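Local coordinates for protein chaperone SycD (Yersinia enterocolitica, PDB 2VGX) that acts as a type III secretion chaperone for translocator proteins and probably also modulates expression of the yop operon, at residues 95-100 with 133-138; 16-21 with 52-57. All blocks are in the same frame, centred on the assembly; numbering follows the deposited sequence.

Interaction 1 of 2, residues 95-100 with 133-138; sequences AAECLL and SSMLEA
Glu-97 and Met-135 are the residues whose CA atoms come nearest, 9.2 Å apart, and the helical segments 95-100 and 133-138 run in broadly the same direction. That spacing is wide, and the Met-135 side chain bridges it. The contact is small, burying 110 Å² in all, and lies near the surface. No hydrogen bond joins the two segments directly. The CG of Met-135 sits beside the backbone N, the chain then runs extended to SD, and a bend at chi3 (63°) turns the terminal methyl toward Glu-97 and Leu-100. Met-135 CE does the touching: it lies 4.0 Å from Glu-97 CG and 4.1 Å from Leu-100 CD1, so one methyl meets two side chains a turn apart on the facing helix. Met-135 crosses the Glu-97 chain at about a right angle.

This is consistent with the layering of a tetratricopeptide repeat array, the fold of this chaperone. Helices 90-100 and 128-138 are alternate helices, and helix 105-119 comes between them in sequence. That helix also joins them in space: Ala-96 and Leu-136 both rest on its Leu-112, and Leu-100 touches its Ala-108.

Glu-97 offers only aliphatic carbon to the methionine. Its chain is extended beyond CG (chi2 -173°), which carries the carboxylate past the methyl. There OE1 is hydrogen-bonded to His-94 and Gln-66, while OE2 has a long, weak ion pair with Arg-131 of helix 128-138.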
# COMPACT_ATOMS: atom_id res chain seq x y z
N ALA B 95 11.78 -6.66 -21.17
CA ALA B 95 13.21 -6.60 -20.89
C ALA B 95 14.04 -6.54 -22.19
O ALA B 95 15.02 -5.81 -22.25
CB ALA B 95 13.67 -7.79 -20.04
N ALA B 96 13.67 -7.35 -23.19
CA ALA B 96 14.36 -7.30 -24.50
C ALA B 96 14.32 -5.88 -25.05
O ALA B 96 15.30 -5.38 -25.58
CB ALA B 96 13.73 -8.29 -25.46
N GLU B 97 13.17 -5.21 -24.91
CA GLU B 97 12.98 -3.84 -25.40
C GLU B 97 13.93 -2.88 -24.71
O GLU B 97 14.53 -2.02 -25.35
CB GLU B 97 11.52 -3.38 -25.22
CG GLU B 97 10.48 -3.98 -26.19
CD GLU B 97 9.12 -3.32 -26.02
OE1 GLU B 97 8.66 -3.15 -24.85
OE2 GLU B 97 8.52 -2.93 -27.04
N CYS B 98 14.06 -2.99 -23.38
CA CYS B 98 15.00 -2.15 -22.63
C CYS B 98 16.47 -2.49 -22.95
O CYS B 98 17.33 -1.59 -23.01
CB CYS B 98 14.76 -2.33 -21.11
SG CYS B 98 13.06 -1.91 -20.65
N LEU B 99 16.77 -3.78 -23.13
CA LEU B 99 18.13 -4.23 -23.48
C LEU B 99 18.66 -3.64 -24.81
O LEU B 99 19.85 -3.35 -24.96
CB LEU B 99 18.19 -5.75 -23.52
CG LEU B 99 18.22 -6.38 -22.12
CD1 LEU B 99 17.95 -7.88 -22.13
CD2 LEU B 99 19.53 -6.07 -21.42
N LEU B 100 17.76 -3.48 -25.76
CA LEU B 100 18.09 -2.85 -27.03
C LEU B 100 18.49 -1.39 -26.86
O LEU B 100 19.36 -0.88 -27.58
CB LEU B 100 16.90 -2.97 -27.96
CG LEU B 100 16.67 -4.37 -28.53
CD1 LEU B 100 15.36 -4.37 -29.29
CD2 LEU B 100 17.84 -4.85 -29.40
N SER B 133 8.58 -11.67 -33.81
CA SER B 133 9.22 -12.15 -35.04
C SER B 133 9.87 -11.00 -35.79
O SER B 133 10.94 -11.15 -36.36
CB SER B 133 8.21 -12.84 -35.95
OG SER B 133 7.70 -14.00 -35.32
N SER B 134 9.19 -9.88 -35.79
CA SER B 134 9.63 -8.67 -36.47
C SER B 134 10.93 -8.19 -35.83
O SER B 134 11.91 -7.91 -36.54
CB SER B 134 8.51 -7.62 -36.39
OG SER B 134 8.82 -6.45 -37.12
N MET B 135 10.95 -8.11 -34.49
CA MET B 135 12.16 -7.69 -33.77
C MET B 135 13.34 -8.64 -33.92
O MET B 135 14.46 -8.19 -34.02
CB MET B 135 11.85 -7.45 -32.29
CG MET B 135 10.83 -6.36 -32.10
SD MET B 135 10.15 -6.35 -30.43
CE MET B 135 11.64 -5.98 -29.49
N LEU B 136 13.10 -9.95 -33.93
CA LEU B 136 14.15 -10.94 -34.10
C LEU B 136 14.79 -10.83 -35.48
O LEU B 136 16.01 -10.94 -35.63
CB LEU B 136 13.59 -12.36 -33.92
CG LEU B 136 13.45 -12.81 -32.45
CD1 LEU B 136 12.63 -14.11 -32.40
CD2 LEU B 136 14.82 -12.99 -31.81
N GLU B 137 13.95 -10.62 -36.47
CA GLU B 137 14.44 -10.42 -37.83
C GLU B 137 15.29 -9.15 -37.93
O GLU B 137 16.36 -9.18 -38.52
CB GLU B 137 13.27 -10.37 -38.79
CG GLU B 137 13.66 -9.96 -40.17
CD GLU B 137 12.57 -10.28 -41.15
OE1 GLU B 137 11.54 -9.56 -41.16
OE2 GLU B 137 12.74 -11.28 -41.90
N ALA B 138 14.80 -8.06 -37.34
CA ALA B 138 15.53 -6.79 -37.34
C ALA B 138 16.92 -6.89 -36.69
O ALA B 138 17.91 -6.38 -37.24
CB ALA B 138 14.70 -5.71 -36.66

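Interaction 2 of 2, residues 16-21 with 52-57; sequences ISSDTL and HYDSRF
Asp-54 faces Ser-18 through a water. Its CB points toward 16-21, and CG, anti to the backbone N (chi1 -163°), lies 3.8 Å above the plane of the Phe-57 ring, over its centre. Asp-54 OD1 accepts twice: from Arg-56 NE on the syn side, at 3.1 Å, and from the backbone N of Arg-56 on the anti side. Asp-54 OD2 accepts from Arg-56 NH2 at 2.9 Å, so the guanidinium grips the carboxylate side-on and fixes its rotation. OD2 also accepts from water 1, which in turn accepts from Ser-18 OG at 2.7 Å. Water 2 makes a second bridge, from Arg-56 NH2 to Ser-18 O. Arg-56 NH1 has a further salt bridge with Glu-22.

Next to these polar links, Leu-21 CD1 meets Phe-57 CE2 at 4.0 Å, and both side chains rest on Leu-47 of helix 44-50.

Both helix starts are capped. Ser-17 and Thr-20 form a capping box, with Ser-17 N bonded to Thr-20 OG1 and a weak return bond from Thr-20 N to Ser-17 OG. Asp-54 is the N-cap of helix 55-67. Two helices starting side by side, with a third packed against both, fit a tetratricopeptide repeat array.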
# COMPACT_ATOMS: atom_id res chain seq x y z
N ILE B 16 -3.02 -8.34 5.68
CA ILE B 16 -2.87 -7.88 4.31
C ILE B 16 -3.00 -9.10 3.38
O ILE B 16 -2.22 -10.04 3.51
CB ILE B 16 -1.47 -7.29 4.11
CG1 ILE B 16 -1.12 -6.24 5.19
CG2 ILE B 16 -1.27 -6.79 2.66
CD1 ILE B 16 -1.87 -5.02 5.10
N SER B 17 -3.98 -9.09 2.48
CA SER B 17 -4.15 -10.10 1.45
C SER B 17 -4.15 -9.38 0.11
O SER B 17 -4.15 -8.14 0.07
CB SER B 17 -5.49 -10.82 1.65
OG SER B 17 -6.58 -9.92 1.50
N SER B 18 -4.19 -10.12 -1.00
CA SER B 18 -4.34 -9.48 -2.31
C SER B 18 -5.59 -8.59 -2.36
O SER B 18 -5.59 -7.54 -2.98
CB SER B 18 -4.39 -10.53 -3.43
OG SER B 18 -3.13 -11.19 -3.49
N ASP B 19 -6.66 -9.02 -1.68
CA ASP B 19 -7.89 -8.19 -1.59
C ASP B 19 -7.65 -6.81 -0.99
O ASP B 19 -8.20 -5.81 -1.48
CB ASP B 19 -9.00 -8.90 -0.81
CG ASP B 19 -9.57 -10.10 -1.55
OD1 ASP B 19 -9.52 -10.14 -2.81
OD2 ASP B 19 -10.08 -11.01 -0.87
N THR B 20 -6.82 -6.75 0.06
CA THR B 20 -6.44 -5.49 0.69
C THR B 20 -5.84 -4.52 -0.35
O THR B 20 -6.02 -3.31 -0.23
CB THR B 20 -5.38 -5.70 1.80
OG1 THR B 20 -5.75 -6.82 2.64
CG2 THR B 20 -5.15 -4.42 2.63
N LEU B 21 -5.14 -5.07 -1.35
CA LEU B 21 -4.31 -4.25 -2.26
C LEU B 21 -4.98 -3.96 -3.62
O LEU B 21 -4.45 -3.18 -4.43
CB LEU B 21 -2.93 -4.94 -2.47
CG LEU B 21 -2.16 -5.32 -1.18
CD1 LEU B 21 -0.91 -6.08 -1.55
CD2 LEU B 21 -1.80 -4.08 -0.32
N HIS B 52 5.81 -8.90 -2.32
CA HIS B 52 6.90 -9.05 -3.26
C HIS B 52 6.93 -10.37 -4.01
O HIS B 52 7.91 -10.69 -4.67
CB HIS B 52 8.28 -8.69 -2.67
CG HIS B 52 8.82 -9.68 -1.70
ND1 HIS B 52 9.69 -10.69 -2.07
CD2 HIS B 52 8.63 -9.81 -0.37
CE1 HIS B 52 10.02 -11.39 -1.00
NE2 HIS B 52 9.38 -10.89 0.04
N TYR B 53 5.83 -11.11 -3.91
CA TYR B 53 5.63 -12.30 -4.72
C TYR B 53 4.55 -12.15 -5.81
O TYR B 53 4.28 -13.11 -6.55
CB TYR B 53 5.33 -13.51 -3.82
CG TYR B 53 6.43 -13.77 -2.81
CD1 TYR B 53 7.70 -14.11 -3.24
CD2 TYR B 53 6.20 -13.66 -1.42
CE1 TYR B 53 8.74 -14.33 -2.33
CE2 TYR B 53 7.23 -13.90 -0.50
CZ TYR B 53 8.49 -14.24 -0.96
OH TYR B 53 9.53 -14.45 -0.08
N ASP B 54 3.96 -10.97 -5.93
CA ASP B 54 2.88 -10.76 -6.91
C ASP B 54 3.47 -10.18 -8.21
O ASP B 54 3.80 -9.00 -8.26
CB ASP B 54 1.81 -9.79 -6.34
CG ASP B 54 0.49 -9.85 -7.13
OD1 ASP B 54 0.51 -9.94 -8.38
OD2 ASP B 54 -0.59 -9.76 -6.49
N SER B 55 3.55 -11.03 -9.26
CA SER B 55 4.18 -10.62 -10.53
C SER B 55 3.50 -9.39 -11.18
O SER B 55 4.17 -8.63 -11.90
CB SER B 55 4.16 -11.81 -11.52
OG SER B 55 2.82 -12.15 -11.88
N ARG B 56 2.19 -9.20 -10.95
CA ARG B 56 1.44 -8.06 -11.50
C ARG B 56 2.06 -6.73 -11.12
O ARG B 56 2.11 -5.80 -11.93
CB ARG B 56 -0.02 -8.05 -11.00
CG ARG B 56 -0.87 -9.25 -11.43
CD ARG B 56 -2.27 -9.09 -10.83
NE ARG B 56 -2.24 -9.03 -9.36
CZ ARG B 56 -3.22 -8.52 -8.61
NH1 ARG B 56 -4.33 -8.01 -9.19
NH2 ARG B 56 -3.10 -8.50 -7.27
N PHE B 57 2.56 -6.65 -9.89
CA PHE B 57 3.18 -5.41 -9.36
C PHE B 57 4.52 -5.11 -9.99
O PHE B 57 4.84 -3.91 -10.19
CB PHE B 57 3.28 -5.47 -7.83
CG PHE B 57 1.95 -5.74 -7.13
CD1 PHE B 57 0.73 -5.46 -7.77
CD2 PHE B 57 1.93 -6.26 -5.83
CE1 PHE B 57 -0.49 -5.72 -7.13
CE2 PHE B 57 0.72 -6.51 -5.16
CZ PHE B 57 -0.50 -6.24 -5.81
O HOH W 1 -1.09 -9.51 -4.00
O HOH W 2 -4.65 -7.08 -5.50

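The interactions come in series along the chain: 16-21 with 52-57 closes before 95-100 with 133-138 opens. They share no helix and do not touch. Their centres are 30 Å apart, on opposite sides of the chain's centre, and their nearest atoms are about 12 Å apart. Each joins two alternate helices, 18-33 with 55-67 and 90-100 with 128-138. Helix 71-84 lies between them in sequence and touches both: Tyr-53 and Ser-55 of interaction 2, Cys-98 and Leu-99 of interaction 1. The two contacts thus tie helices toward opposite ends of one all-helical repeat stack. The second subunit packs on Ile-16 and Thr-20 of interaction 2; no other chain of the assembly touches interaction 1.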